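Local coordinates for protein putative endoribonuclease (Klebsiella pneumoniae, PDB 3LYB) that is probably an endoribonuclease of the L-PSP (YjgF-like) family and carries calcium ions in the crystal, at residues 61-64 and 65-68; 44-48 and 49-53; 76-79 and 80-84. One frame throughout, in Å; residues are numbered along the deposited sequence.

In the fold
All three contacts are local, and along the chain they come in the order 2, 1, 3. Contact 2 leads from a calcium-binding loop into the short helix 48-54, while contacts 1 and 3 both lie on the long helix 60-85. The centres of contacts 1 and 2 are about 13 Å apart, and those of contacts 2 and 3 are about 16 Å apart. Contacts 1 and 3 have their centres about 23 Å apart and lie on opposite sides of the chain's centre. The long helix therefore serves two settings: its beginning meets neighbouring subunits, whereas 76-84 packs V76 and I80 against strand 141-148 of the mixed sheet. None of the three contacts touches another.

Contact 1 (61-64 and 65-68); sequences STDA and KQGP
Near the start of helix 60-85, the long helix of this YjgF-like fold, the side chains of D63 and Q66 lie alongside each other and point the same way. Q66 NE2 donates to D63 OD1 over 3.0 Å with an N-H...O angle of 156°. The acceptor falls in the amide plane, and the carboxylate and amide planes are only 16° apart, so the bond keeps the two flat groups almost coplanar. Q66 reaches this place because CG sits between the backbone N and the carbonyl carbon (chi1 56°), which swings the chain toward D63, and from there it runs extended to the amide. T62 CG2 comes up to the same amide, 4.0 Å from Q66 NE2. Both polar groups have further partners: D63 OD1 and OD2 accept from T57 N and G58 N, and Q66 NE2 also donates to G55 O. The pair thus ties the helix to the chain just before it.

K65 is directed elsewhere. Its chain bends beyond CG and passes CG 3.4 Å from S61 O, while NZ bonds to P135 O of one neighbouring subunit and forms a salt bridge with D105 of another neighbouring subunit. This face of the helix therefore belongs to a subunit interface, consistent with the trimers usual in the family. Beneath the side chains, helical bonds run from K65 N to S61 O, from Q66 N to T62 O at 2.9 Å, and from G67 N to D63 O. The series is interrupted at P68, whose nitrogen has no hydrogen to give, and the helix kinks there: in place of a donor, the ring carbon P68 CD lies 3.2 Å from A64 O.

Contact 2 (44-48 and 49-53); sequences QDVPE and PVREL. With CA (calcium ion), chain F.
R51 lies between Q44 and E48, with Q44 CA over one face of its guanidinium and E48 CG over the other. Both are offset toward the rim, the first 3.9 Å above the plane and the second 3.7 Å. The edge of the group is used differently: R51 NE donates to V46 O over 3.2 Å, with the acceptor only 7° out of the guanidinium plane, and R51 NH2 adds a weak bond to the same oxygen. An arginine chain extended from CG to NE delivers this edge, and on the way R51 CG passes 3.7 Å from V46 CG2. E48 runs beside R51 in the same direction, its carboxylate nearly parallel to the guanidinium (planes 7° apart). E48 OE2 nevertheless stands well out of the guanidinium plane, 4.0 Å from R51 NH2, so the long salt bridge rests on charge alone and no N-H is aimed at it. The Q44 amide stands steeply to the guanidinium, planes 74° apart.

These groups sit where a loop whose 3-10 segment runs through 44-45 passes into helix 48-54. In that loop D45 OD1 binds a calcium ion at 2.8 Å, with N41 as the other protein ligand. R51 N bonds to E48 O, and V50 N and R51 N add weak bonds to P47 O. On the side facing helix 60-85, P47 CB rests 3.7 Å from V50 CG2, and V46, P47 and V50 all pack against W74 of that helix.

Contact 3 (76-79 and 80-84); sequences VLES and IRRTV
E78 overlaps both R81 and R82, its carboxylate met by two guanidinium groups that come from directions roughly at right angles. With CG anti to the backbone N (chi1 176°) and a bend at chi2, the glutamate folds along the helix toward the next turn. R81 runs beside it in the same direction and bends at chi3, which brings R81 NE to 2.9 Å from E78 OE1 on the syn side of that oxygen. R81 NE stands 35° out of the carboxylate plane, and the planes of the two groups are 66° apart, so the pair is not a flat one; the salt bridge is completed by R81 NH2 beside E78 OE2. R82 crosses the glutamate obliquely. Its NE and NH2 both donate to the anti side of E78 OE2, each at 2.8 Å, while E78 CG lies over one guanidinium face, 3.6 Å from R82 NH2.

The backbone beneath is regular alpha helix within 60-85, with R81 N bonded to L77 O and R82 N to E78 O. One residue further on, S79 O accepts from both T83 N and T83 OG1, the hydroxyl bonding back to the turn before; S79 OG does likewise with Y75 O. On the apolar side I80 CD1 lies 4.3 Å from V76 CG1, and both residues lean on V143 of strand 141-148. L77 faces helix 107-115, touching Y110 and V113.

A single buried carboxylate thus answers two arginines at spacings of three and four residues. Two positive groups so near would probably favour the ionised form of E78, and their divided grip on OE1 and OE2 should restrict its rotation.

Contact 1 (61-64 and 65-68)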
# COMPACT_ATOMS: atom_id res chain seq x y z
N SER B 61 -22.88 -8.32 17.76
CA SER B 61 -21.60 -7.91 17.24
C SER B 61 -20.56 -8.99 17.35
O SER B 61 -19.73 -9.16 16.44
CB SER B 61 -21.10 -6.67 17.98
OG SER B 61 -21.80 -5.53 17.55
N THR B 62 -20.58 -9.72 18.46
CA THR B 62 -19.65 -10.82 18.66
C THR B 62 -19.93 -11.91 17.62
O THR B 62 -19.00 -12.44 16.99
CB THR B 62 -19.74 -11.41 20.08
OG1 THR B 62 -19.44 -10.39 21.05
CG2 THR B 62 -18.74 -12.55 20.26
N ASP B 63 -21.22 -12.21 17.44
CA ASP B 63 -21.62 -13.29 16.56
C ASP B 63 -21.32 -12.94 15.11
O ASP B 63 -20.94 -13.80 14.33
CB ASP B 63 -23.08 -13.72 16.78
CG ASP B 63 -23.25 -14.67 18.00
OD1 ASP B 63 -22.24 -15.09 18.63
OD2 ASP B 63 -24.42 -15.01 18.34
N ALA B 64 -21.45 -11.66 14.76
CA ALA B 64 -21.07 -11.21 13.42
C ALA B 64 -19.58 -11.41 13.15
O ALA B 64 -19.21 -11.83 12.07
CB ALA B 64 -21.44 -9.76 13.21
N LYS B 65 -18.74 -11.12 14.14
CA LYS B 65 -17.29 -11.30 14.03
C LYS B 65 -16.82 -12.76 14.05
O LYS B 65 -15.95 -13.12 13.24
CB LYS B 65 -16.56 -10.51 15.11
CG LYS B 65 -16.65 -9.01 14.96
CD LYS B 65 -16.15 -8.60 13.60
CE LYS B 65 -15.97 -7.12 13.50
NZ LYS B 65 -15.65 -6.74 12.09
N GLN B 66 -17.37 -13.60 14.93
CA GLN B 66 -16.95 -15.01 15.04
C GLN B 66 -17.71 -15.97 14.13
O GLN B 66 -17.20 -17.03 13.73
CB GLN B 66 -16.95 -15.51 16.50
CG GLN B 66 -18.27 -15.37 17.24
CD GLN B 66 -18.34 -16.24 18.50
OE1 GLN B 66 -17.36 -16.85 18.94
NE2 GLN B 66 -19.53 -16.32 19.08
N GLY B 67 -18.93 -15.59 13.78
CA GLY B 67 -19.82 -16.42 12.97
C GLY B 67 -19.20 -17.00 11.72
O GLY B 67 -19.34 -18.21 11.47
N PRO B 68 -18.53 -16.16 10.91
CA PRO B 68 -18.14 -16.71 9.60
C PRO B 68 -17.04 -17.79 9.64
O PRO B 68 -17.16 -18.83 8.95
CB PRO B 68 -17.71 -15.47 8.82
CG PRO B 68 -18.51 -14.35 9.48
CD PRO B 68 -18.43 -14.69 10.93

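Contact 2 (44-48 and 49-53)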
# COMPACT_ATOMS: atom_id res chain seq x y z
N GLN B 44 -26.21 -18.34 10.59
CA GLN B 44 -27.46 -18.61 9.89
C GLN B 44 -27.36 -19.76 8.88
O GLN B 44 -28.36 -20.34 8.50
CB GLN B 44 -28.01 -17.33 9.25
CG GLN B 44 -28.29 -16.18 10.26
CD GLN B 44 -29.39 -16.51 11.30
OE1 GLN B 44 -30.44 -17.06 10.94
NE2 GLN B 44 -29.15 -16.16 12.57
N ASP B 45 -26.15 -20.12 8.48
CA ASP B 45 -25.98 -21.23 7.53
C ASP B 45 -25.73 -22.59 8.20
O ASP B 45 -25.48 -23.58 7.52
CB ASP B 45 -24.89 -20.93 6.50
CG ASP B 45 -25.24 -19.73 5.61
OD1 ASP B 45 -26.33 -19.72 4.98
OD2 ASP B 45 -24.39 -18.82 5.53
N VAL B 46 -25.79 -22.64 9.52
CA VAL B 46 -25.58 -23.90 10.19
C VAL B 46 -26.74 -24.29 11.11
O VAL B 46 -27.49 -23.42 11.59
CB VAL B 46 -24.22 -23.96 10.98
CG1 VAL B 46 -23.03 -23.59 10.05
CG2 VAL B 46 -24.25 -23.09 12.25
N PRO B 47 -26.92 -25.60 11.32
CA PRO B 47 -27.94 -26.11 12.23
C PRO B 47 -27.97 -25.34 13.54
O PRO B 47 -26.92 -25.01 14.11
CB PRO B 47 -27.48 -27.56 12.45
CG PRO B 47 -26.92 -27.95 11.10
CD PRO B 47 -26.23 -26.70 10.60
N GLU B 48 -29.18 -25.03 14.01
CA GLU B 48 -29.34 -24.18 15.18
C GLU B 48 -28.56 -24.63 16.42
O GLU B 48 -27.86 -23.82 17.03
CB GLU B 48 -30.82 -23.98 15.48
CG GLU B 48 -31.55 -23.02 14.53
CD GLU B 48 -32.12 -23.65 13.26
OE1 GLU B 48 -31.74 -24.79 12.88
OE2 GLU B 48 -32.98 -22.97 12.64
N PRO B 49 -28.64 -25.92 16.80
CA PRO B 49 -27.92 -26.20 18.03
C PRO B 49 -26.42 -26.27 17.80
O PRO B 49 -25.64 -26.20 18.78
CB PRO B 49 -28.48 -27.55 18.48
CG PRO B 49 -29.03 -28.18 17.26
CD PRO B 49 -29.33 -27.10 16.27
N VAL B 50 -26.00 -26.37 16.53
CA VAL B 50 -24.57 -26.32 16.21
C VAL B 50 -24.00 -24.92 16.48
O VAL B 50 -22.84 -24.77 16.82
CB VAL B 50 -24.25 -26.77 14.77
CG1 VAL B 50 -22.80 -26.44 14.43
CG2 VAL B 50 -24.51 -28.29 14.57
N ARG B 51 -24.84 -23.90 16.42
CA ARG B 51 -24.39 -22.57 16.72
C ARG B 51 -23.82 -22.44 18.12
O ARG B 51 -22.66 -22.00 18.28
CB ARG B 51 -25.50 -21.56 16.51
CG ARG B 51 -26.01 -21.56 15.11
CD ARG B 51 -27.24 -20.73 15.00
NE ARG B 51 -27.99 -21.12 13.80
CZ ARG B 51 -29.00 -20.44 13.29
NH1 ARG B 51 -29.39 -19.30 13.86
NH2 ARG B 51 -29.60 -20.90 12.21
N GLU B 52 -24.61 -22.82 19.14
CA GLU B 52 -24.11 -22.63 20.53
C GLU B 52 -23.04 -23.68 20.80
O GLU B 52 -22.18 -23.50 21.64
CB GLU B 52 -25.22 -22.43 21.61
CG GLU B 52 -24.79 -22.09 23.13
CD GLU B 52 -24.04 -20.73 23.39
OE1 GLU B 52 -24.70 -19.69 23.67
OE2 GLU B 52 -22.77 -20.74 23.41
N LEU B 53 -23.01 -24.71 19.97
CA LEU B 53 -21.90 -25.67 20.00
C LEU B 53 -20.58 -25.13 19.40
O LEU B 53 -19.50 -25.66 19.69
CB LEU B 53 -22.30 -26.97 19.28
CG LEU B 53 -21.31 -28.13 19.28
CD1 LEU B 53 -21.07 -28.63 20.69
CD2 LEU B 53 -21.86 -29.23 18.42
CA CA F . -25.84 -17.43 3.43

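Contact 3 (76-79 and 80-84)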
# COMPACT_ATOMS: atom_id res chain seq x y z
N VAL B 76 -16.88 -27.29 6.80
CA VAL B 76 -15.85 -28.00 6.07
C VAL B 76 -15.53 -29.31 6.76
O VAL B 76 -15.41 -30.35 6.10
CB VAL B 76 -14.55 -27.15 5.95
CG1 VAL B 76 -13.31 -28.04 5.71
CG2 VAL B 76 -14.70 -26.15 4.86
N LEU B 77 -15.37 -29.23 8.07
CA LEU B 77 -15.06 -30.40 8.88
C LEU B 77 -16.15 -31.46 8.80
O LEU B 77 -15.85 -32.64 8.60
CB LEU B 77 -14.77 -29.99 10.31
CG LEU B 77 -13.40 -29.33 10.47
CD1 LEU B 77 -13.20 -28.83 11.89
CD2 LEU B 77 -12.26 -30.29 10.10
N GLU B 78 -17.41 -31.04 8.88
CA GLU B 78 -18.55 -31.93 8.72
C GLU B 78 -18.63 -32.53 7.31
O GLU B 78 -19.02 -33.68 7.16
CB GLU B 78 -19.86 -31.22 9.10
CG GLU B 78 -21.16 -32.02 8.86
CD GLU B 78 -21.36 -33.21 9.83
OE1 GLU B 78 -20.62 -33.33 10.83
OE2 GLU B 78 -22.29 -34.02 9.56
N SER B 79 -18.25 -31.77 6.29
CA SER B 79 -18.16 -32.31 4.93
C SER B 79 -17.18 -33.47 4.90
O SER B 79 -17.47 -34.52 4.32
CB SER B 79 -17.68 -31.25 3.94
OG SER B 79 -18.66 -30.25 3.77
N ILE B 80 -16.03 -33.28 5.53
CA ILE B 80 -15.01 -34.30 5.58
C ILE B 80 -15.64 -35.51 6.22
O ILE B 80 -15.65 -36.56 5.61
CB ILE B 80 -13.72 -33.82 6.30
CG1 ILE B 80 -12.93 -32.91 5.36
CG2 ILE B 80 -12.84 -35.00 6.69
CD1 ILE B 80 -11.88 -32.05 6.05
N ARG B 81 -16.23 -35.34 7.39
CA ARG B 81 -16.93 -36.45 8.04
C ARG B 81 -17.88 -37.16 7.10
O ARG B 81 -17.72 -38.35 6.86
CB ARG B 81 -17.66 -36.00 9.30
CG ARG B 81 -17.90 -37.12 10.29
CD ARG B 81 -18.62 -36.64 11.58
NE ARG B 81 -19.99 -36.15 11.36
CZ ARG B 81 -20.96 -36.84 10.75
NH1 ARG B 81 -20.73 -38.04 10.24
NH2 ARG B 81 -22.16 -36.31 10.62
N ARG B 82 -18.84 -36.44 6.52
CA ARG B 82 -19.81 -37.09 5.65
C ARG B 82 -19.19 -37.80 4.46
O ARG B 82 -19.66 -38.87 4.06
CB ARG B 82 -20.89 -36.12 5.18
CG ARG B 82 -22.05 -36.11 6.13
CD ARG B 82 -23.01 -34.99 5.82
NE ARG B 82 -23.44 -34.35 7.06
CZ ARG B 82 -24.29 -33.33 7.15
NH1 ARG B 82 -24.84 -32.80 6.07
NH2 ARG B 82 -24.58 -32.84 8.35
N THR B 83 -18.14 -37.22 3.89
CA THR B 83 -17.44 -37.82 2.77
C THR B 83 -16.78 -39.11 3.24
O THR B 83 -16.99 -40.19 2.67
CB THR B 83 -16.39 -36.86 2.20
OG1 THR B 83 -16.99 -35.57 2.02
CG2 THR B 83 -15.83 -37.37 0.87
N VAL B 84 -16.01 -39.02 4.32
CA VAL B 84 -15.34 -40.17 4.89
C VAL B 84 -16.32 -41.31 5.19
O VAL B 84 -15.97 -42.49 5.13
CB VAL B 84 -14.56 -39.76 6.15
CG1 VAL B 84 -13.92 -40.96 6.84
CG2 VAL B 84 -13.49 -38.74 5.77